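Ps01740 (Pseudomonas sp. UW4, PDB 5UIF) is a tautomerase-superfamily protein related to cis-3-chloroacrylic acid dehalogenase and probably acts as a dehalogenase or tautomerase on small unsaturated acids. Local coordinates at residues 15-20 against 41-46. Numbering follows the deposited sequence.
Sequences RQRQSL and VLFKEL
Arg17 lays the aliphatic part of its side chain across one face of the Phe43 ring. Arg17 CG stands over the centre of the Phe43 ring, 3.7 Å from the centroid, a CH-pi contact, and Arg17 CD follows over the root of the ring, 3.6 Å from Phe43 CG. The outer end of the ring reaches the helix backbone, with Phe43 CZ 3.5 Å from Arg17 O. Leu20, one turn further along, meets the same ring at its edge, its CB 3.9 Å from Phe43 CZ. Were Phe43 cut back to an alanine, the Arg17 methylenes would probably lose the surface they lie on and a gap would be likely to open between helix and strand. These residues join helix 14-32 to strand 40-46 within the beta-alpha-beta unit begun by strand 2-8, the building block of the tautomerase superfamily; the two segments run roughly antiparallel, at 146°, their axes coming within 9.8 Å. Beyond the ring a bend at chi3 (-66°) turns NE and the guanidinium of Arg17 away from the line of CB, CG and CD, the guanidinium plane standing 65° from that of the ring. Arg17 NE then donates a hydrogen bond to Gly49 O of the second subunit, whose Ser50 also packs on Arg17 and Phe43. Glu45 OE2 lies 4.0 Å from Arg17 NH1, too far for a salt bridge, though the opposite charges probably attract; that oxygen also accepts a weak hydrogen bond from Gly10 N. Leu12 touches Arg17, Leu20 and Phe43, while Val86, Tyr87 and Val90 of helix 73-91 pack against Leu20.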
# COMPACT_ATOMS: atom_id res chain seq x y z
N ARG A 15 -15.49 16.32 -7.70
CA ARG A 15 -16.76 16.16 -7.01
C ARG A 15 -16.94 14.74 -6.50
O ARG A 15 -17.48 14.52 -5.41
CB ARG A 15 -17.91 16.55 -7.94
CG ARG A 15 -19.07 15.56 -7.96
CD ARG A 15 -20.06 15.88 -9.07
NE ARG A 15 -19.45 15.75 -10.38
CZ ARG A 15 -19.27 14.59 -11.02
NH1 ARG A 15 -19.66 13.46 -10.46
NH2 ARG A 15 -18.70 14.58 -12.22
N GLN A 16 -16.47 13.77 -7.27
CA GLN A 16 -16.61 12.36 -6.91
C GLN A 16 -15.70 11.99 -5.75
O GLN A 16 -16.10 11.24 -4.86
CB GLN A 16 -16.34 11.46 -8.11
CG GLN A 16 -17.49 11.40 -9.10
CD GLN A 16 -17.17 10.55 -10.32
OE1 GLN A 16 -16.11 10.70 -10.93
NE2 GLN A 16 -18.08 9.66 -10.67
N ARG A 17 -14.48 12.52 -5.75
CA ARG A 17 -13.55 12.26 -4.66
C ARG A 17 -14.04 12.90 -3.36
O ARG A 17 -13.86 12.34 -2.28
CB ARG A 17 -12.15 12.78 -5.01
CG ARG A 17 -11.41 11.91 -6.01
CD ARG A 17 -9.97 12.36 -6.18
NE ARG A 17 -9.88 13.68 -6.78
CZ ARG A 17 -9.75 13.90 -8.09
NH1 ARG A 17 -9.70 12.87 -8.93
NH2 ARG A 17 -9.68 15.13 -8.56
N GLN A 18 -14.66 14.07 -3.48
CA GLN A 18 -15.25 14.74 -2.33
C GLN A 18 -16.40 13.93 -1.76
O GLN A 18 -16.50 13.75 -0.55
CB GLN A 18 -15.74 16.14 -2.72
CG GLN A 18 -16.36 16.92 -1.58
CD GLN A 18 -15.35 17.31 -0.51
OE1 GLN A 18 -14.19 17.57 -0.81
NE2 GLN A 18 -15.80 17.34 0.74
N SER A 19 -17.25 13.42 -2.65
CA SER A 19 -18.40 12.62 -2.24
C SER A 19 -17.97 11.32 -1.57
O SER A 19 -18.49 10.96 -0.52
CB SER A 19 -19.29 12.32 -3.45
OG SER A 19 -19.78 13.51 -4.03
N LEU A 20 -17.02 10.63 -2.19
CA LEU A 20 -16.55 9.35 -1.68
C LEU A 20 -15.83 9.51 -0.34
O LEU A 20 -15.97 8.66 0.54
CB LEU A 20 -15.62 8.68 -2.69
CG LEU A 20 -16.29 8.15 -3.96
CD1 LEU A 20 -15.25 7.71 -4.98
CD2 LEU A 20 -17.23 7.00 -3.62
N VAL A 41 -8.65 9.86 4.08
CA VAL A 41 -8.95 9.23 2.80
C VAL A 41 -8.02 9.74 1.71
O VAL A 41 -7.92 10.94 1.47
CB VAL A 41 -10.41 9.47 2.37
CG1 VAL A 41 -10.71 8.76 1.06
CG2 VAL A 41 -11.37 9.01 3.46
N LEU A 42 -7.33 8.82 1.04
CA LEU A 42 -6.38 9.17 -0.01
C LEU A 42 -6.83 8.64 -1.37
O LEU A 42 -7.43 7.58 -1.46
CB LEU A 42 -4.99 8.64 0.33
CG LEU A 42 -4.50 8.83 1.76
CD1 LEU A 42 -3.12 8.22 1.93
CD2 LEU A 42 -4.50 10.30 2.16
N PHE A 43 -6.52 9.39 -2.42
CA PHE A 43 -6.86 8.98 -3.78
C PHE A 43 -5.62 8.92 -4.66
O PHE A 43 -4.89 9.91 -4.80
CB PHE A 43 -7.89 9.93 -4.39
CG PHE A 43 -9.26 9.81 -3.77
CD1 PHE A 43 -9.61 10.60 -2.69
CD2 PHE A 43 -10.18 8.91 -4.27
CE1 PHE A 43 -10.87 10.49 -2.12
CE2 PHE A 43 -11.44 8.79 -3.70
CZ PHE A 43 -11.78 9.58 -2.63
N LYS A 44 -5.38 7.76 -5.26
CA LYS A 44 -4.25 7.56 -6.15
C LYS A 44 -4.71 7.05 -7.51
O LYS A 44 -5.58 6.18 -7.59
CB LYS A 44 -3.25 6.58 -5.53
CG LYS A 44 -2.44 7.17 -4.38
CD LYS A 44 -1.87 6.09 -3.48
CE LYS A 44 -2.99 5.37 -2.73
NZ LYS A 44 -2.46 4.24 -1.91
N GLU A 45 -4.12 7.59 -8.57
CA GLU A 45 -4.48 7.19 -9.92
C GLU A 45 -3.40 6.35 -10.58
O GLU A 45 -2.21 6.57 -10.36
CB GLU A 45 -4.78 8.41 -10.79
CG GLU A 45 -6.10 9.10 -10.46
CD GLU A 45 -6.46 10.17 -11.47
OE1 GLU A 45 -5.55 10.64 -12.19
OE2 GLU A 45 -7.65 10.55 -11.54
N LEU A 46 -3.82 5.37 -11.38
CA LEU A 46 -2.90 4.52 -12.11
C LEU A 46 -2.82 4.96 -13.57
O LEU A 46 -3.83 5.36 -14.16
CB LEU A 46 -3.33 3.06 -12.03
CG LEU A 46 -3.41 2.45 -10.62
CD1 LEU A 46 -4.11 1.10 -10.66
CD2 LEU A 46 -2.03 2.32 -10.03